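Local coordinates for protein serine protease inhibitor 4, isoform B (PDB 4P0F) that probably inhibits serine and cysteine endopeptidases as a serpin, a family whose cleaved reactive loop inserts as a strand into the central beta-sheet, at residues I74-S77 with F78-L82; T56-Q59 with L60-L64; F98-D101 with G102-L105. All coordinates share one frame; numbering follows the deposited sequence.

Interaction 1. Residues I74-S77 with F78-L82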
loop_
_atom_site.group_PDB
_atom_site.type_symbol
_atom_site.label_atom_id
_atom_site.label_comp_id
_atom_site.label_asym_id
_atom_site.label_seq_id
_atom_site.Cartn_x
_atom_site.Cartn_y
_atom_site.Cartn_z
ATOM N N ILE A 74 5.142 14.927 13.079
ATOM C CA ILE A 74 4.823 14.013 11.991
ATOM C C ILE A 74 5.650 12.739 12.127
ATOM O O ILE A 74 5.122 11.628 12.060
ATOM C CB ILE A 74 5.096 14.660 10.620
ATOM C CG1 ILE A 74 4.121 15.809 10.365
ATOM C CG2 ILE A 74 5.019 13.636 9.493
ATOM C CD1 ILE A 74 4.540 16.688 9.192
ATOM N N ALA A 75 6.955 12.912 12.320
ATOM C CA ALA A 75 7.864 11.786 12.421
ATOM C C ALA A 75 7.455 10.888 13.581
ATOM O O ALA A 75 7.426 9.657 13.455
ATOM C CB ALA A 75 9.296 12.270 12.598
ATOM N N HIS A 76 7.131 11.503 14.710
ATOM C CA HIS A 76 6.749 10.734 15.879
ATOM C C HIS A 76 5.484 9.914 15.628
ATOM O O HIS A 76 5.344 8.812 16.156
ATOM C CB HIS A 76 6.541 11.646 17.081
ATOM C CG HIS A 76 6.394 10.898 18.369
ATOM N ND1 HIS A 76 7.403 10.115 18.888
ATOM C CD2 HIS A 76 5.353 10.790 19.226
ATOM C CE1 HIS A 76 6.993 9.568 20.019
ATOM N NE2 HIS A 76 5.753 9.962 20.246
ATOM N N SER A 77 4.570 10.433 14.814
ATOM C CA SER A 77 3.310 9.732 14.578
ATOM C C SER A 77 3.565 8.433 13.813
ATOM O O SER A 77 2.880 7.433 14.038
ATOM C CB SER A 77 2.304 10.623 13.832
ATOM O OG SER A 77 2.640 10.804 12.469
ATOM N N PHE A 78 4.557 8.443 12.926
ATOM C CA PHE A 78 4.929 7.238 12.196
ATOM C C PHE A 78 5.733 6.297 13.071
ATOM O O PHE A 78 5.597 5.077 12.956
ATOM C CB PHE A 78 5.711 7.588 10.922
ATOM C CG PHE A 78 4.829 8.056 9.800
ATOM C CD1 PHE A 78 4.421 9.379 9.736
ATOM C CD2 PHE A 78 4.361 7.174 8.852
ATOM C CE1 PHE A 78 3.587 9.814 8.728
ATOM C CE2 PHE A 78 3.532 7.603 7.836
ATOM C CZ PHE A 78 3.144 8.927 7.777
ATOM N N HIS A 79 6.556 6.846 13.960
ATOM C CA HIS A 79 7.354 6.000 14.845
ATOM C C HIS A 79 6.472 5.113 15.695
ATOM O O HIS A 79 6.777 3.939 15.916
ATOM C CB HIS A 79 8.235 6.826 15.772
ATOM C CG HIS A 79 9.020 5.990 16.734
ATOM N ND1 HIS A 79 10.119 5.254 16.351
ATOM C CD2 HIS A 79 8.845 5.746 18.053
ATOM C CE1 HIS A 79 10.602 4.608 17.396
ATOM N NE2 HIS A 79 9.846 4.888 18.443
ATOM N N GLN A 80 5.386 5.697 16.195
ATOM C CA GLN A 80 4.459 4.969 17.056
ATOM C C GLN A 80 3.990 3.678 16.389
ATOM O O GLN A 80 3.924 2.631 17.028
ATOM C CB GLN A 80 3.258 5.850 17.413
ATOM C CG GLN A 80 3.572 6.945 18.426
ATOM C CD GLN A 80 2.349 7.761 18.806
ATOM O OE1 GLN A 80 1.655 8.302 17.944
ATOM N NE2 GLN A 80 2.075 7.849 20.105
ATOM N N VAL A 81 3.690 3.746 15.097
ATOM C CA VAL A 81 3.221 2.570 14.367
ATOM C C VAL A 81 4.354 1.617 14.029
ATOM O O VAL A 81 4.256 0.417 14.249
ATOM C CB VAL A 81 2.521 2.967 13.055
ATOM C CG1 VAL A 81 2.004 1.727 12.326
ATOM C CG2 VAL A 81 1.393 3.945 13.332
ATOM N N LEU A 82 5.425 2.166 13.459
ATOM C CA LEU A 82 6.574 1.366 13.066
ATOM C C LEU A 82 7.156 0.605 14.249
ATOM O O LEU A 82 7.531 -0.565 14.122
ATOM C CB LEU A 82 7.640 2.264 12.433
ATOM C CG LEU A 82 7.236 2.931 11.121
ATOM C CD1 LEU A 82 8.197 4.059 10.781
ATOM C CD2 LEU A 82 7.193 1.930 9.989
HETATM O O HOH W 1 0.490 7.260 15.447
#

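Interaction 2. Residues T56-Q59 with L60-L64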
loop_
_atom_site.group_PDB
_atom_site.type_symbol
_atom_site.label_atom_id
_atom_site.label_comp_id
_atom_site.label_asym_id
_atom_site.label_seq_id
_atom_site.Cartn_x
_atom_site.Cartn_y
_atom_site.Cartn_z
ATOM N N THR A 56 5.694 23.248 -0.901
ATOM C CA THR A 56 5.903 21.833 -1.151
ATOM C C THR A 56 5.559 21.036 0.104
ATOM O O THR A 56 4.835 20.036 0.041
ATOM C CB THR A 56 7.364 21.560 -1.596
ATOM O OG1 THR A 56 7.636 22.289 -2.798
ATOM C CG2 THR A 56 7.598 20.075 -1.848
ATOM N N ALA A 57 6.065 21.478 1.250
ATOM C CA ALA A 57 5.792 20.789 2.506
ATOM C C ALA A 57 4.309 20.859 2.854
ATOM O O ALA A 57 3.729 19.886 3.326
ATOM C CB ALA A 57 6.613 21.380 3.627
ATOM N N THR A 58 3.702 22.020 2.651
ATOM C CA THR A 58 2.295 22.170 2.987
ATOM C C THR A 58 1.423 21.248 2.133
ATOM O O THR A 58 0.488 20.626 2.652
ATOM C CB THR A 58 1.838 23.619 2.818
ATOM O OG1 THR A 58 2.664 24.479 3.624
ATOM C CG2 THR A 58 0.407 23.784 3.250
ATOM N N GLN A 59 1.703 21.178 0.832
ATOM C CA GLN A 59 0.961 20.280 -0.056
ATOM C C GLN A 59 1.056 18.834 0.435
ATOM O O GLN A 59 0.046 18.127 0.493
ATOM C CB GLN A 59 1.479 20.366 -1.493
ATOM C CG GLN A 59 0.991 21.567 -2.278
ATOM C CD GLN A 59 1.347 21.483 -3.756
ATOM O OE1 GLN A 59 1.986 20.523 -4.205
ATOM N NE2 GLN A 59 0.932 22.486 -4.517
ATOM N N LEU A 60 2.264 18.401 0.790
ATOM C CA LEU A 60 2.459 17.037 1.276
ATOM C C LEU A 60 1.683 16.792 2.578
ATOM O O LEU A 60 0.983 15.789 2.698
ATOM C CB LEU A 60 3.948 16.744 1.466
ATOM C CG LEU A 60 4.643 16.424 0.143
ATOM C CD1 LEU A 60 6.152 16.629 0.273
ATOM C CD2 LEU A 60 4.333 15.015 -0.313
ATOM N N ASP A 61 1.775 17.711 3.536
ATOM C CA ASP A 61 1.018 17.587 4.783
ATOM C C ASP A 61 -0.473 17.398 4.527
ATOM O O ASP A 61 -1.103 16.500 5.073
ATOM C CB ASP A 61 1.192 18.823 5.676
ATOM C CG ASP A 61 2.570 18.924 6.289
ATOM O OD1 ASP A 61 3.299 17.921 6.286
ATOM O OD2 ASP A 61 2.911 20.022 6.793
ATOM N N GLN A 62 -1.043 18.266 3.703
ATOM C CA GLN A 62 -2.480 18.297 3.544
ATOM C C GLN A 62 -2.966 17.234 2.565
ATOM O O GLN A 62 -4.058 16.713 2.728
ATOM C CB GLN A 62 -2.925 19.694 3.111
ATOM C CG GLN A 62 -2.453 20.740 4.099
ATOM C CD GLN A 62 -2.835 22.139 3.700
ATOM O OE1 GLN A 62 -3.251 22.383 2.574
ATOM N NE2 GLN A 62 -2.702 23.064 4.629
ATOM N N GLY A 63 -2.147 16.884 1.579
ATOM C CA GLY A 63 -2.539 15.858 0.621
ATOM C C GLY A 63 -2.420 14.439 1.172
ATOM O O GLY A 63 -3.177 13.553 0.780
ATOM N N LEU A 64 -1.467 14.230 2.074
ATOM C CA LEU A 64 -1.261 12.923 2.712
ATOM C C LEU A 64 -2.094 12.755 3.981
ATOM O O LEU A 64 -2.309 11.630 4.459
ATOM C CB LEU A 64 0.217 12.738 3.063
ATOM C CG LEU A 64 1.207 12.746 1.899
ATOM C CD1 LEU A 64 2.632 12.781 2.429
ATOM C CD2 LEU A 64 0.979 11.537 1.010
#

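Interaction 3. Residues F98-D101 with G102-L105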
loop_
_atom_site.group_PDB
_atom_site.type_symbol
_atom_site.label_atom_id
_atom_site.label_comp_id
_atom_site.label_asym_id
_atom_site.label_seq_id
_atom_site.Cartn_x
_atom_site.Cartn_y
_atom_site.Cartn_z
ATOM N N PHE A 98 18.852 5.950 0.160
ATOM C CA PHE A 98 20.061 5.726 -0.616
ATOM C C PHE A 98 20.503 7.072 -1.172
ATOM O O PHE A 98 19.737 7.727 -1.875
ATOM C CB PHE A 98 19.809 4.721 -1.727
ATOM C CG PHE A 98 19.287 3.390 -1.239
ATOM C CD1 PHE A 98 17.926 3.185 -1.070
ATOM C CD2 PHE A 98 20.158 2.347 -0.974
ATOM C CE1 PHE A 98 17.453 1.969 -0.637
ATOM C CE2 PHE A 98 19.689 1.121 -0.540
ATOM C CZ PHE A 98 18.330 0.935 -0.372
ATOM N N VAL A 99 21.731 7.477 -0.846
ATOM C CA VAL A 99 22.187 8.855 -1.062
ATOM C C VAL A 99 23.392 8.900 -2.001
ATOM O O VAL A 99 24.330 8.119 -1.860
ATOM C CB VAL A 99 22.565 9.524 0.276
ATOM C CG1 VAL A 99 22.912 11.020 0.081
ATOM C CG2 VAL A 99 21.427 9.357 1.284
ATOM N N MET A 100 23.343 9.811 -2.966
ATOM C CA MET A 100 24.448 10.023 -3.908
ATOM C C MET A 100 25.779 10.134 -3.168
ATOM O O MET A 100 25.899 10.918 -2.224
ATOM C CB MET A 100 24.178 11.286 -4.741
ATOM C CG MET A 100 25.241 11.661 -5.783
ATOM S SD MET A 100 25.214 10.587 -7.238
ATOM C CE MET A 100 26.221 9.301 -6.689
ATOM N N ASP A 101 26.771 9.335 -3.574
ATOM C CA ASP A 101 28.110 9.425 -2.985
ATOM C C ASP A 101 28.574 10.869 -2.923
ATOM O O ASP A 101 28.463 11.597 -3.907
ATOM C CB ASP A 101 29.144 8.639 -3.792
ATOM C CG ASP A 101 29.044 7.134 -3.601
ATOM O OD1 ASP A 101 28.472 6.670 -2.590
ATOM O OD2 ASP A 101 29.572 6.416 -4.476
ATOM N N GLY A 102 29.123 11.257 -1.776
ATOM C CA GLY A 102 29.715 12.572 -1.602
ATOM C C GLY A 102 28.764 13.601 -1.018
ATOM O O GLY A 102 29.203 14.637 -0.507
ATOM N N TYR A 103 27.462 13.334 -1.090
ATOM C CA TYR A 103 26.471 14.241 -0.519
ATOM C C TYR A 103 26.129 13.833 0.909
ATOM O O TYR A 103 26.005 12.652 1.212
ATOM C CB TYR A 103 25.209 14.279 -1.389
ATOM C CG TYR A 103 25.433 15.042 -2.669
ATOM C CD1 TYR A 103 25.973 14.420 -3.780
ATOM C CD2 TYR A 103 25.145 16.404 -2.758
ATOM C CE1 TYR A 103 26.208 15.120 -4.950
ATOM C CE2 TYR A 103 25.362 17.097 -3.924
ATOM C CZ TYR A 103 25.891 16.450 -5.020
ATOM O OH TYR A 103 26.129 17.131 -6.190
ATOM N N GLN A 104 26.023 14.824 1.784
ATOM C CA GLN A 104 25.689 14.601 3.184
ATOM C C GLN A 104 24.263 15.059 3.457
ATOM O O GLN A 104 23.849 16.125 3.002
ATOM C CB GLN A 104 26.655 15.352 4.094
ATOM C CG GLN A 104 28.113 15.005 3.858
ATOM C CD GLN A 104 29.011 15.565 4.929
ATOM O OE1 GLN A 104 29.633 16.617 4.753
ATOM N NE2 GLN A 104 29.083 14.869 6.056
ATOM N N LEU A 105 23.526 14.248 4.200
ATOM C CA LEU A 105 22.201 14.634 4.660
ATOM C C LEU A 105 22.312 15.745 5.687
ATOM O O LEU A 105 23.298 15.824 6.412
ATOM C CB LEU A 105 21.478 13.446 5.278
ATOM C CG LEU A 105 21.258 12.218 4.399
ATOM C CD1 LEU A 105 20.431 11.197 5.147
ATOM C CD2 LEU A 105 20.591 12.582 3.089
HETATM O O HOH W 2 26.219 10.007 0.528
#

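Interaction 1. Residues I74-S77 with F78-L82
The middle of helix 71-84 of the serpin fold is built here from i to i+4 pairs: Ile74 with Phe78 on its buried face, His76 with Gln80 on its outer one. Ile74 and Phe78 run side by side in the same direction, the branch methyl CG2 of Ile74 standing 4.2 Å from CE1 of Phe78. The phenyl ring also presents an edge to the Ile74 carbonyl, whose O lies in the ring plane 3.3 Å from Phe78 CD1. That same oxygen accepts a 2.6 Å hydrogen bond from Ser77 OG, which reaches back because chi1 of 73° sets the hydroxyl between its own N and carbonyl carbon. OG arrives at a C=O...donor angle of 132°; the bond from Phe78 N to the same Ile74 O is weak, at 3.3 Å. The next two i to i+4 bonds, His79 N to Ala75 O and Gln80 N to His76 O, are of normal strength.

Elsewhere Phe78 meets Phe10 of helix 6-28 edge-to-face and Phe117 at a shallower tilt, while its side chain also touches helix 38-49. His79 ND1 bonds to the Gln116 carbonyl, so the helix is held from several sides.

Toward the outer face, Gln80 lays its CG over one face of the His76 imidazole, 4.1 Å from NE2, with ring and amide planes 29° apart. Beyond CG the glutamine chain is extended, and one water joins the two segments, donating to Ser77 O at 2.8 Å and to Gln80 OE1 at 2.9 Å.

Interaction 2. Residues T56-Q59 with L60-L64
The Asp61 carboxylate has the Ala57 carbonyl O squarely over one face, 3.3 Å above Asp61 CG and about equally far from both carboxylate oxygens, while the Gln62 amide has the Thr58 methyl over one of its faces, CG2 lying 3.5 Å from NE2. Both groups therefore lean back along helix 54-64 onto the residue four positions earlier. Thr58 and Gln62 are aligned side by side. With CG2 anti to the backbone N (OG1 chi1 -57°), the threonine turns its methyl to the glutamine and sends OG1 back to the Asn54 carbonyl. Gln62 in turn rests its CG 3.3 Å from Thr58 O, with the chain extended beyond it to the amide.

A regular ladder of backbone bonds lies beneath these side chains: Leu60 N to Thr56 O, Asp61 N to Ala57 O at 2.9 Å and 171°, Gln62 N to Thr58 O, and Gly63 N to Gln59 O at 2.7 Å. Ala57 O thus serves as acceptor for the Asp61 amide while sitting over that residue's carboxylate. The repulsion expected between these oxygens is probably eased by Arg49, whose NE forms a salt bridge with Asp61 OD1. On the buried side, Leu60 CD1 approaches Thr56 CG2 at 4.3 Å.

The polar ends of the first turn are hydrogen-bonded to other parts of the chain, Thr56 OG1 to Glu300 OE1 and Gln59 OE1 to Arg293 N. Helix 38-49 packs against the apolar side: Ala57 and Leu60 touch Arg49, Leu64 touches Ala45, and the Leu64 carbonyl at the end of helix 54-64 accepts a hydrogen bond from Gln42 NE2.

Interaction 3. Residues F98-D101 with G102-L105
A type II beta turn from Met100 to Tyr103 reverses the chain as strand 91-100 ends, closed by Tyr103 N to Met100 O at 3.1 Å and 161°, with Gly102 at the third position carrying the positive phi (94°) of that turn. A water bridges the two limbs of the turn, donating to Met100 O at 2.9 Å and to Tyr103 O at 2.7 Å, so the Met100 carbonyl accepts from both an amide and a water.

The Met100 and Tyr103 side chains cross beside the turn: Met100 CG comes 3.5 Å from Tyr103 CD1, approaching the ring obliquely. A chi1 of 180° swings Met100 CG away from its own amide nitrogen and onto the ring; chi2 and chi3 then bend the rest of the chain. Met100 O lies at the edge of the phenol ring, in its plane.

Val99 faces the loop that comes back. Its CG1 stands 3.7 Å from Tyr103 O, and its CG2 makes an apolar contact with Leu105 CD2 at 3.8 Å.

Tyr103 OH reaches Glu309 OE2 by a hydrogen bond, and Leu105 also packs on Leu305. Strand 91-100 enters the turn between two partners, parallel strand 120-124 and antiparallel strand 161-174; the loop then leads to helix 107-115.

How the interactions relate
From the N terminus the chain meets interaction 2 on helix 54-64, interaction 1 on helix 71-84 and interaction 3 at the end of strand 91-100. They follow in series, neither nesting nor crossing. The first two join successive helical turns, whereas interaction 3 closes a tight reverse turn leading from the strand to helix 107-115. Interactions 1 and 2 touch where Ile74 CD1 packs 3.4 Å from Asp61 OD1, and both use Arg49 of helix 38-49 as a neighbour. Interaction 3 stays about 13 Å from interaction 1 by nearest atoms; Leu82 nevertheless packs on Ile93 and Asn95, linking helix 71-84 to the same strand.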